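Local coordinates for bifunctional protein PutA (Bdellovibrio bacteriovorus, PDB 5UR2) that probably oxidises L-proline to L-glutamate in two steps, joining an FAD-dependent proline dehydrogenase to an NAD+-dependent L-glutamate gamma-semialdehyde dehydrogenase in one chain, at residues A542-Y546 with S631-T635; R557-V561 with T653-G659; H842-K847 with P859-V865. All coordinates share one frame; numbering follows the deposited sequence.

All three contacts lie in the aldehyde dehydrogenase part of the chain. Interactions 1 and 2 are neighbours, with centres about 13 Å apart, and they touch where Tyr546 and Ser631 pack on Ala658 and Gly659. Their segments alternate along the chain. Helices 532-549 and 554-570 follow each other, and so do strand 623-638 and helix 646-657. Two consecutive helices are thus fixed to a consecutive strand and helix some 85 to 92 residues later. Interaction 3 follows both in sequence. Its centre is about 50 Å from that of interaction 1 and 47 Å from that of interaction 2. Its sheet is not that of strand 623-638, so the contacts join separate parts of the fold.

Interaction 1 (A542-Y546 with S631-T635); sequences AQTAY and SRGVT
Tyr546 and Ser631 form the direct hydrogen bond of this contact, with Tyr546 OH 2.8 Å from Ser631 OG. Either hydroxyl could be the donor. The tyrosine comes from helix 532-549, and the serine lies at a break in the long strand 623-638. With CG anti to the backbone N (chi1 176°), the phenol reaches from the helix across the chain at Gly633. Ser631 OG meets it at the ring edge, near the ring plane.

A CH-pi contact adds to this bond. Gly633 CA sits over the centre of one face of the Tyr546 ring, 3.6 Å from the centroid and 13° off the normal. The Asn660 side chain accepts hydrogen bonds from the backbone N of both Arg632 and Gly633, which fixes the backbone at Gly633.

Apolar contacts lie one helical turn back. Val634 CG2 is 3.7 Å from Ala542 CB, and CG1 also reaches this methyl.

One water joins the two segments. It donates to Gln543 OE1 at 2.6 Å and accepts from Val634 N at 3.0 Å. Gln543 OE1 also lies against Val634 CG2, at 3.3 Å.

The ring is therefore held both at its hydroxyl and over one face, which should limit its movement. The water lets the glutamine amide serve the Val634 N-H without touching it. The hydroxyl bond lies at one end and the Val634-Ala542 methyls at the other, with the glycine face and the water between.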
ATOM      1  N   ALA B 542      29.984  -6.057  -6.234  1.00 27.52           N
ATOM      2  CA  ALA B 542      28.555  -5.919  -5.955  1.00 25.73           C
ATOM      3  C   ALA B 542      27.716  -6.826  -6.849  1.00 23.61           C
ATOM      4  O   ALA B 542      26.751  -7.449  -6.384  1.00 22.95           O
ATOM      5  CB  ALA B 542      28.127  -4.465  -6.163  1.00 16.55           C
ATOM      6  N   GLN B 543      28.069  -6.913  -8.130  1.00 18.47           N
ATOM      7  CA  GLN B 543      27.324  -7.759  -9.054  1.00 20.19           C
ATOM      8  C   GLN B 543      27.475  -9.233  -8.692  1.00 23.04           C
ATOM      9  O   GLN B 543      26.486  -9.972  -8.655  1.00 19.58           O
ATOM     10  CB  GLN B 543      27.779  -7.478 -10.489  1.00 22.10           C
ATOM     11  CG  GLN B 543      27.024  -8.259 -11.555  1.00 27.21           C
ATOM     12  CD  GLN B 543      25.541  -7.889 -11.629  1.00 36.78           C
ATOM     13  OE1 GLN B 543      25.139  -6.775 -11.281  1.00 32.84           O
ATOM     14  NE2 GLN B 543      24.722  -8.835 -12.070  1.00 41.68           N
ATOM     15  N   THR B 544      28.693  -9.670  -8.370  1.00 23.81           N
ATOM     16  CA  THR B 544      28.883 -11.054  -7.942  1.00 27.84           C
ATOM     17  C   THR B 544      28.072 -11.335  -6.684  1.00 28.34           C
ATOM     18  O   THR B 544      27.375 -12.354  -6.589  1.00 23.81           O
ATOM     19  CB  THR B 544      30.367 -11.331  -7.687  1.00 27.41           C
ATOM     20  OG1 THR B 544      31.072 -11.277  -8.918  1.00 27.91           O
ATOM     21  CG2 THR B 544      30.584 -12.711  -7.060  1.00 25.53           C
ATOM     22  N   ALA B 545      28.148 -10.425  -5.709  1.00 23.62           N
ATOM     23  CA  ALA B 545      27.415 -10.616  -4.468  1.00 22.23           C
ATOM     24  C   ALA B 545      25.903 -10.641  -4.700  1.00 22.78           C
ATOM     25  O   ALA B 545      25.190 -11.410  -4.047  1.00 19.78           O
ATOM     26  CB  ALA B 545      27.788  -9.514  -3.477  1.00 19.60           C
ATOM     27  N   TYR B 546      25.405  -9.856  -5.659  1.00 17.66           N
ATOM     28  CA  TYR B 546      23.961  -9.792  -5.873  1.00 19.83           C
ATOM     29  C   TYR B 546      23.374 -11.159  -6.208  1.00 26.47           C
ATOM     30  O   TYR B 546      22.237 -11.452  -5.825  1.00 21.81           O
ATOM     31  CB  TYR B 546      23.641  -8.777  -6.970  1.00 17.94           C
ATOM     32  CG  TYR B 546      22.177  -8.719  -7.317  1.00 18.74           C
ATOM     33  CD1 TYR B 546      21.249  -8.238  -6.407  1.00 15.99           C
ATOM     34  CD2 TYR B 546      21.724  -9.163  -8.554  1.00 16.33           C
ATOM     35  CE1 TYR B 546      19.900  -8.210  -6.707  1.00 21.17           C
ATOM     36  CE2 TYR B 546      20.385  -9.121  -8.880  1.00 16.72           C
ATOM     37  CZ  TYR B 546      19.472  -8.646  -7.948  1.00 19.90           C
ATOM     38  OH  TYR B 546      18.132  -8.612  -8.252  1.00 18.70           O
ATOM     39  N   SER B 631      13.959  -7.673  -6.037  1.00 17.68           N
ATOM     40  CA  SER B 631      15.055  -6.720  -6.066  1.00 23.61           C
ATOM     41  C   SER B 631      15.412  -6.383  -7.515  1.00 21.63           C
ATOM     42  O   SER B 631      14.994  -7.063  -8.452  1.00 22.59           O
ATOM     43  CB  SER B 631      16.264  -7.284  -5.330  1.00 19.24           C
ATOM     44  OG  SER B 631      16.646  -8.513  -5.897  1.00 21.13           O
ATOM     45  N   ARG B 632      16.202  -5.323  -7.700  1.00 17.09           N
ATOM     46  CA  ARG B 632      16.591  -4.860  -9.040  1.00 25.60           C
ATOM     47  C   ARG B 632      18.034  -5.177  -9.429  1.00 21.91           C
ATOM     48  O   ARG B 632      18.283  -5.544 -10.577  1.00 23.90           O
ATOM     49  CB  ARG B 632      16.366  -3.343  -9.175  1.00 30.26           C
ATOM     50  CG  ARG B 632      14.948  -2.872  -8.875  1.00 32.28           C
ATOM     51  CD  ARG B 632      14.670  -1.432  -9.367  1.00 30.09           C
ATOM     52  NE  ARG B 632      14.398  -1.389 -10.809  1.00 28.19           N
ATOM     53  CZ  ARG B 632      15.171  -0.794 -11.712  1.00 30.65           C
ATOM     54  NH1 ARG B 632      16.271  -0.158 -11.337  1.00 28.61           N
ATOM     55  NH2 ARG B 632      14.837  -0.823 -13.000  1.00 36.61           N
ATOM     56  N   GLY B 633      19.004  -5.030  -8.536  1.00 23.09           N
ATOM     57  CA  GLY B 633      20.401  -5.293  -8.901  1.00 19.89           C
ATOM     58  C   GLY B 633      21.342  -4.385  -8.121  1.00 24.78           C
ATOM     59  O   GLY B 633      21.040  -3.996  -6.997  1.00 27.26           O
ATOM     60  N   VAL B 634      22.470  -4.036  -8.745  1.00 23.08           N
ATOM     61  CA  VAL B 634      23.461  -3.198  -8.080  1.00 27.44           C
ATOM     62  C   VAL B 634      22.937  -1.772  -7.994  1.00 27.30           C
ATOM     63  O   VAL B 634      22.488  -1.200  -8.997  1.00 17.15           O
ATOM     64  CB  VAL B 634      24.811  -3.247  -8.812  1.00 26.46           C
ATOM     65  CG1 VAL B 634      25.766  -2.240  -8.196  1.00 19.16           C
ATOM     66  CG2 VAL B 634      25.433  -4.668  -8.741  1.00 18.97           C
ATOM     67  N   THR B 635      22.990  -1.192  -6.795  1.00 19.48           N
ATOM     68  CA  THR B 635      22.500   0.160  -6.559  1.00 17.86           C
ATOM     69  C   THR B 635      23.667   1.089  -6.280  1.00 18.14           C
ATOM     70  O   THR B 635      24.452   0.836  -5.368  1.00 22.45           O
ATOM     71  CB  THR B 635      21.517   0.179  -5.389  1.00 22.59           C
ATOM     72  OG1 THR B 635      20.372  -0.596  -5.751  1.00 32.08           O
ATOM     73  CG2 THR B 635      21.085   1.606  -5.047  1.00 14.85           C
TER
HETATM   74  O   HOH W   1      22.999  -5.235 -11.423  1.00 28.20           O

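Interaction 2 (R557-V561 with T653-G659)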
ATOM      1  N   ARG B 557      17.685 -10.525   5.939  1.00 19.83           N
ATOM      2  CA  ARG B 557      18.215  -9.225   5.530  1.00 24.76           C
ATOM      3  C   ARG B 557      17.767  -8.136   6.495  1.00 21.09           C
ATOM      4  O   ARG B 557      18.569  -7.282   6.896  1.00 21.49           O
ATOM      5  CB  ARG B 557      17.799  -8.889   4.097  1.00 25.48           C
ATOM      6  CG  ARG B 557      18.142  -9.969   3.076  1.00 21.37           C
ATOM      7  CD  ARG B 557      18.034  -9.445   1.629  1.00 16.10           C
ATOM      8  NE  ARG B 557      16.757  -8.798   1.336  1.00 18.10           N
ATOM      9  CZ  ARG B 557      15.831  -9.308   0.536  1.00 20.65           C
ATOM     10  NH1 ARG B 557      16.038 -10.484  -0.042  1.00 18.02           N
ATOM     11  NH2 ARG B 557      14.702  -8.644   0.314  1.00 14.50           N
ATOM     12  N   ALA B 558      16.495  -8.185   6.911  1.00 16.83           N
ATOM     13  CA  ALA B 558      15.979  -7.220   7.877  1.00 16.16           C
ATOM     14  C   ALA B 558      16.692  -7.332   9.225  1.00 20.28           C
ATOM     15  O   ALA B 558      16.930  -6.314   9.891  1.00 16.81           O
ATOM     16  CB  ALA B 558      14.474  -7.411   8.052  1.00 14.18           C
ATOM     17  N   ALA B 559      17.027  -8.559   9.652  1.00 15.97           N
ATOM     18  CA  ALA B 559      17.732  -8.737  10.922  1.00 18.36           C
ATOM     19  C   ALA B 559      19.137  -8.127  10.876  1.00 20.39           C
ATOM     20  O   ALA B 559      19.629  -7.601  11.882  1.00 24.04           O
ATOM     21  CB  ALA B 559      17.796 -10.226  11.281  1.00 16.54           C
ATOM     22  N   LEU B 560      19.806  -8.203   9.722  1.00 18.26           N
ATOM     23  CA  LEU B 560      21.106  -7.543   9.578  1.00 19.56           C
ATOM     24  C   LEU B 560      20.965  -6.034   9.716  1.00 20.76           C
ATOM     25  O   LEU B 560      21.784  -5.382  10.378  1.00 19.54           O
ATOM     26  CB  LEU B 560      21.741  -7.908   8.230  1.00 18.37           C
ATOM     27  CG  LEU B 560      22.397  -9.299   8.214  1.00 24.81           C
ATOM     28  CD1 LEU B 560      22.903  -9.707   6.839  1.00 18.10           C
ATOM     29  CD2 LEU B 560      23.561  -9.322   9.202  1.00 24.27           C
ATOM     30  N   VAL B 561      19.901  -5.471   9.133  1.00 22.00           N
ATOM     31  CA  VAL B 561      19.645  -4.038   9.231  1.00 16.49           C
ATOM     32  C   VAL B 561      19.283  -3.639  10.664  1.00 21.89           C
ATOM     33  O   VAL B 561      19.661  -2.554  11.140  1.00 22.75           O
ATOM     34  CB  VAL B 561      18.561  -3.644   8.220  1.00 18.92           C
ATOM     35  CG1 VAL B 561      18.122  -2.186   8.449  1.00 13.18           C
ATOM     36  CG2 VAL B 561      19.120  -3.827   6.835  1.00 13.45           C
ATOM     37  N   THR B 653      20.523   1.165   3.461  1.00 14.79           N
ATOM     38  CA  THR B 653      19.722   0.103   4.067  1.00 13.65           C
ATOM     39  C   THR B 653      18.463  -0.172   3.258  1.00 17.36           C
ATOM     40  O   THR B 653      18.033  -1.331   3.152  1.00 19.90           O
ATOM     41  CB  THR B 653      19.350   0.424   5.518  1.00 16.26           C
ATOM     42  OG1 THR B 653      18.643   1.667   5.581  1.00 15.77           O
ATOM     43  CG2 THR B 653      20.571   0.491   6.393  1.00 15.41           C
ATOM     44  N   ALA B 654      17.844   0.870   2.687  1.00 14.56           N
ATOM     45  CA  ALA B 654      16.673   0.626   1.848  1.00 17.87           C
ATOM     46  C   ALA B 654      17.046  -0.256   0.666  1.00 16.04           C
ATOM     47  O   ALA B 654      16.401  -1.277   0.415  1.00 17.25           O
ATOM     48  CB  ALA B 654      16.058   1.941   1.356  1.00 13.78           C
ATOM     49  N   ALA B 655      18.129   0.098  -0.031  1.00 18.27           N
ATOM     50  CA  ALA B 655      18.575  -0.687  -1.175  1.00 18.43           C
ATOM     51  C   ALA B 655      18.908  -2.114  -0.756  1.00 20.36           C
ATOM     52  O   ALA B 655      18.456  -3.079  -1.376  1.00 21.62           O
ATOM     53  CB  ALA B 655      19.796  -0.026  -1.812  1.00 19.02           C
ATOM     54  N   ALA B 656      19.706  -2.258   0.297  1.00 16.11           N
ATOM     55  CA  ALA B 656      20.175  -3.577   0.699  1.00 18.07           C
ATOM     56  C   ALA B 656      19.048  -4.424   1.277  1.00 23.09           C
ATOM     57  O   ALA B 656      18.927  -5.610   0.933  1.00 23.39           O
ATOM     58  CB  ALA B 656      21.329  -3.442   1.695  1.00 16.38           C
ATOM     59  N   VAL B 657      18.196  -3.841   2.138  1.00 17.90           N
ATOM     60  CA  VAL B 657      17.144  -4.663   2.729  1.00 14.34           C
ATOM     61  C   VAL B 657      16.185  -5.134   1.645  1.00 19.02           C
ATOM     62  O   VAL B 657      15.597  -6.216   1.757  1.00 18.94           O
ATOM     63  CB  VAL B 657      16.388  -3.927   3.859  1.00 16.73           C
ATOM     64  CG1 VAL B 657      15.235  -3.069   3.294  1.00 13.29           C
ATOM     65  CG2 VAL B 657      15.838  -4.935   4.853  1.00 15.72           C
ATOM     66  N   ALA B 658      16.050  -4.365   0.562  1.00 15.37           N
ATOM     67  CA  ALA B 658      15.222  -4.812  -0.553  1.00 16.71           C
ATOM     68  C   ALA B 658      15.873  -5.916  -1.371  1.00 21.17           C
ATOM     69  O   ALA B 658      15.257  -6.373  -2.338  1.00 17.51           O
ATOM     70  CB  ALA B 658      14.889  -3.636  -1.474  1.00 13.76           C
ATOM     71  N   GLY B 659      17.069  -6.374  -1.010  1.00 20.35           N
ATOM     72  CA  GLY B 659      17.730  -7.426  -1.751  1.00 22.08           C
ATOM     73  C   GLY B 659      18.719  -6.947  -2.794  1.00 20.23           C
ATOM     74  O   GLY B 659      19.190  -7.758  -3.595  1.00 20.17           O
TER
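Arg557 grips the carbonyl oxygen of Val657 side-on with two nitrogens. Arg557 NE lies 2.9 Å and NH2 3.0 Å from Val657 O, and both donate to it. The oxygen lies in the guanidinium plane, only 7° out of it. The donors, in contrast, come from one face of the carbonyl: NE stands well above its plane, while NH2 is tilted less.

The arginine chain leaves its helix with CG beside the backbone N and runs on extended at chi2. It then bends at chi3 (-52°), and this turn brings the NE edge to the carbonyl. Gly659 CA lies over the centre of one guanidinium face, 3.5 Å above the plane. The flat group is held at an edge and packed on a face.

Val657 fills the middle of the contact. Its CG1 is placed between the backbone N and the carbonyl carbon, while CG2 points anti to the N and comes 3.8 Å from Ala558 CA. Val561 CG2 meets Val657 CG2 at 4.0 Å, the two valines crossing at about a right angle. The other branch of Val561, CG1, packs on Thr653 CB at 4.1 Å. Trp549 NE1 bonds to Ala656 O nearby.

The two helical segments run nearly antiparallel, at 153°. Helix 646-657 ends in a Schellman motif with Gly659 at positive phi, and Arg557 binds the Val657 carbonyl in its last turn.

Interaction 3 (H842-K847 with P859-V865)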
ATOM      1  N   HIS B 842      19.796  44.896  -1.967  1.00 39.01           N
ATOM      2  CA  HIS B 842      18.679  44.795  -1.038  1.00 38.25           C
ATOM      3  C   HIS B 842      19.059  45.355   0.325  1.00 37.19           C
ATOM      4  O   HIS B 842      20.226  45.340   0.725  1.00 35.98           O
ATOM      5  CB  HIS B 842      18.206  43.338  -0.882  1.00 39.06           C
ATOM      6  CG  HIS B 842      18.017  42.622  -2.186  1.00 43.65           C
ATOM      7  ND1 HIS B 842      17.222  43.116  -3.200  1.00 47.21           N
ATOM      8  CD2 HIS B 842      18.510  41.441  -2.635  1.00 36.80           C
ATOM      9  CE1 HIS B 842      17.248  42.278  -4.224  1.00 42.95           C
ATOM     10  NE2 HIS B 842      18.020  41.254  -3.903  1.00 38.67           N
ATOM     11  N   LYS B 843      18.042  45.836   1.036  1.00 37.08           N
ATOM     12  CA  LYS B 843      18.228  46.376   2.374  1.00 37.64           C
ATOM     13  C   LYS B 843      18.696  45.287   3.326  1.00 37.30           C
ATOM     14  O   LYS B 843      18.070  44.230   3.434  1.00 32.18           O
ATOM     15  CB  LYS B 843      16.923  46.989   2.882  1.00 41.30           C
ATOM     16  CG  LYS B 843      16.981  47.529   4.315  1.00 44.92           C
ATOM     17  CD  LYS B 843      15.625  48.088   4.746  1.00 45.98           C
ATOM     18  CE  LYS B 843      15.693  48.732   6.113  1.00 48.43           C
ATOM     19  NZ  LYS B 843      14.660  49.795   6.276  1.00 53.69           N
ATOM     20  N   LEU B 844      19.818  45.539   3.994  1.00 37.18           N
ATOM     21  CA  LEU B 844      20.359  44.603   4.967  1.00 40.80           C
ATOM     22  C   LEU B 844      19.719  44.875   6.325  1.00 40.89           C
ATOM     23  O   LEU B 844      19.913  45.952   6.896  1.00 42.82           O
ATOM     24  CB  LEU B 844      21.881  44.726   5.043  1.00 37.81           C
ATOM     25  CG  LEU B 844      22.476  43.774   6.082  1.00 39.60           C
ATOM     26  CD1 LEU B 844      22.231  42.358   5.636  1.00 39.12           C
ATOM     27  CD2 LEU B 844      23.962  44.031   6.314  1.00 32.01           C
ATOM     28  N   LEU B 845      18.969  43.896   6.849  1.00 39.24           N
ATOM     29  CA  LEU B 845      18.329  44.045   8.155  1.00 37.80           C
ATOM     30  C   LEU B 845      19.222  43.597   9.299  1.00 33.51           C
ATOM     31  O   LEU B 845      19.061  44.091  10.414  1.00 39.21           O
ATOM     32  CB  LEU B 845      17.005  43.266   8.236  1.00 33.33           C
ATOM     33  CG  LEU B 845      15.848  43.746   7.357  1.00 36.99           C
ATOM     34  CD1 LEU B 845      14.640  42.858   7.522  1.00 32.71           C
ATOM     35  CD2 LEU B 845      15.506  45.220   7.626  1.00 40.88           C
ATOM     36  N   PHE B 846      20.139  42.659   9.059  1.00 32.71           N
ATOM     37  CA  PHE B 846      20.954  42.115  10.134  1.00 32.69           C
ATOM     38  C   PHE B 846      22.076  41.263   9.559  1.00 34.86           C
ATOM     39  O   PHE B 846      21.845  40.454   8.653  1.00 39.89           O
ATOM     40  CB  PHE B 846      20.103  41.275  11.088  1.00 26.02           C
ATOM     41  CG  PHE B 846      20.906  40.433  12.028  1.00 41.26           C
ATOM     42  CD1 PHE B 846      21.569  41.010  13.104  1.00 37.59           C
ATOM     43  CD2 PHE B 846      20.995  39.057  11.841  1.00 39.05           C
ATOM     44  CE1 PHE B 846      22.306  40.227  13.989  1.00 35.92           C
ATOM     45  CE2 PHE B 846      21.727  38.268  12.718  1.00 34.23           C
ATOM     46  CZ  PHE B 846      22.385  38.854  13.798  1.00 33.19           C
ATOM     47  N   LYS B 847      23.276  41.424  10.113  1.00 33.26           N
ATOM     48  CA  LYS B 847      24.380  40.508   9.854  1.00 33.90           C
ATOM     49  C   LYS B 847      25.116  40.277  11.163  1.00 34.15           C
ATOM     50  O   LYS B 847      25.604  41.229  11.778  1.00 39.89           O
ATOM     51  CB  LYS B 847      25.327  41.046   8.771  1.00 39.11           C
ATOM     52  CG  LYS B 847      26.490  40.098   8.432  1.00 39.09           C
ATOM     53  CD  LYS B 847      26.961  40.217   6.968  1.00 40.54           C
ATOM     54  CE  LYS B 847      27.580  41.559   6.659  1.00 42.77           C
ATOM     55  NZ  LYS B 847      28.266  41.609   5.324  1.00 41.54           N
ATOM     56  N   PRO B 859      25.040  34.755  10.038  1.00 28.61           N
ATOM     57  CA  PRO B 859      23.599  34.765   9.765  1.00 25.97           C
ATOM     58  C   PRO B 859      23.196  36.156   9.293  1.00 28.89           C
ATOM     59  O   PRO B 859      23.508  37.157   9.944  1.00 31.46           O
ATOM     60  CB  PRO B 859      22.976  34.420  11.122  1.00 28.78           C
ATOM     61  CG  PRO B 859      23.977  34.962  12.119  1.00 30.04           C
ATOM     62  CD  PRO B 859      25.337  34.761  11.481  1.00 27.94           C
ATOM     63  N   THR B 860      22.509  36.210   8.149  1.00 27.21           N
ATOM     64  CA  THR B 860      22.251  37.456   7.434  1.00 25.27           C
ATOM     65  C   THR B 860      20.796  37.510   6.991  1.00 28.50           C
ATOM     66  O   THR B 860      20.295  36.545   6.407  1.00 26.93           O
ATOM     67  CB  THR B 860      23.175  37.569   6.214  1.00 30.29           C
ATOM     68  OG1 THR B 860      24.534  37.363   6.624  1.00 31.27           O
ATOM     69  CG2 THR B 860      23.040  38.932   5.548  1.00 27.88           C
ATOM     70  N   ILE B 861      20.134  38.650   7.221  1.00 28.95           N
ATOM     71  CA  ILE B 861      18.726  38.834   6.869  1.00 32.41           C
ATOM     72  C   ILE B 861      18.582  40.076   5.992  1.00 36.47           C
ATOM     73  O   ILE B 861      18.998  41.171   6.391  1.00 29.82           O
ATOM     74  CB  ILE B 861      17.833  38.978   8.115  1.00 31.04           C
ATOM     75  CG1 ILE B 861      18.036  37.824   9.090  1.00 28.11           C
ATOM     76  CG2 ILE B 861      16.378  39.010   7.708  1.00 28.62           C
ATOM     77  CD1 ILE B 861      17.216  37.980  10.354  1.00 23.70           C
ATOM     78  N   PHE B 862      17.981  39.914   4.811  1.00 26.03           N
ATOM     79  CA  PHE B 862      17.646  41.032   3.933  1.00 31.03           C
ATOM     80  C   PHE B 862      16.149  41.295   3.959  1.00 36.78           C
ATOM     81  O   PHE B 862      15.339  40.365   4.048  1.00 41.05           O
ATOM     82  CB  PHE B 862      18.090  40.775   2.488  1.00 29.76           C
ATOM     83  CG  PHE B 862      19.559  40.630   2.356  1.00 32.50           C
ATOM     84  CD1 PHE B 862      20.351  41.752   2.190  1.00 29.35           C
ATOM     85  CD2 PHE B 862      20.156  39.379   2.459  1.00 27.49           C
ATOM     86  CE1 PHE B 862      21.720  41.633   2.110  1.00 37.44           C
ATOM     87  CE2 PHE B 862      21.517  39.247   2.380  1.00 30.68           C
ATOM     88  CZ  PHE B 862      22.307  40.378   2.205  1.00 37.54           C
ATOM     89  N   GLY B 863      15.788  42.572   3.849  1.00 33.78           N
ATOM     90  CA  GLY B 863      14.397  42.956   3.964  1.00 33.32           C
ATOM     91  C   GLY B 863      13.826  43.534   2.692  1.00 37.10           C
ATOM     92  O   GLY B 863      14.578  44.022   1.842  1.00 33.59           O
ATOM     93  N   ASP B 864      12.498  43.484   2.556  1.00 35.49           N
ATOM     94  CA  ASP B 864      11.799  43.998   1.373  1.00 39.91           C
ATOM     95  C   ASP B 864      12.406  43.465   0.080  1.00 36.39           C
ATOM     96  O   ASP B 864      12.548  44.193  -0.901  1.00 36.70           O
ATOM     97  CB  ASP B 864      11.776  45.530   1.353  1.00 40.20           C
ATOM     98  CG  ASP B 864      10.656  46.105   2.190  1.00 42.79           C
ATOM     99  OD1 ASP B 864       9.484  45.857   1.840  1.00 44.97           O
ATOM    100  OD2 ASP B 864      10.936  46.812   3.179  1.00 42.96           O
ATOM    101  N   VAL B 865      12.758  42.186   0.078  1.00 38.10           N
ATOM    102  CA  VAL B 865      13.316  41.559  -1.123  1.00 36.96           C
ATOM    103  C   VAL B 865      12.181  41.300  -2.110  1.00 37.28           C
ATOM    104  O   VAL B 865      11.136  40.755  -1.711  1.00 37.10           O
ATOM    105  CB  VAL B 865      14.041  40.261  -0.769  1.00 33.49           C
ATOM    106  CG1 VAL B 865      14.722  39.655  -1.998  1.00 27.30           C
ATOM    107  CG2 VAL B 865      15.052  40.497   0.347  1.00 30.55           C
TER
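A classic beta bulge interrupts the antiparallel pairing of strands 843-847 and 860-863. Leu845 and Phe846 both face Ile861. Ile861 O accepts from Leu845 N at 2.8 Å and from Phe846 N at 3.3 Å, the second bond being the longer and more bent. Ile861 N donates back to Phe846 O at 2.9 Å. The register shifts by one residue here.

Leu844 and Phe862 form a non-hydrogen-bonded pair. Leu844 CG is anti to the backbone N (chi1 179°), and a bend at chi2 carries CD1 over the Phe862 ring, 4.0 Å from the centroid. Leu844 CD1 also touches Thr860 CG2 at 3.5 Å, the two side chains crossing at about a right angle. Helix 825-841 packs on these residues.

Within this chain strand 843-847 is an end strand: it pairs with 860-863, which pairs in parallel with 880-886 on its other side. Phe846 and Ile861 share the face packed by helix 790-806. Phe846 CD2 is 4.2 Å from Ile861 CD1, and Phe846 CE2 comes 4.0 Å from Pro859 CG. Leu845 CD1 packs on Gly863 CA at 3.6 Å.

Beyond the strands, Val865 CG1 sits over one face of the His842 imidazole in a CH-pi contact.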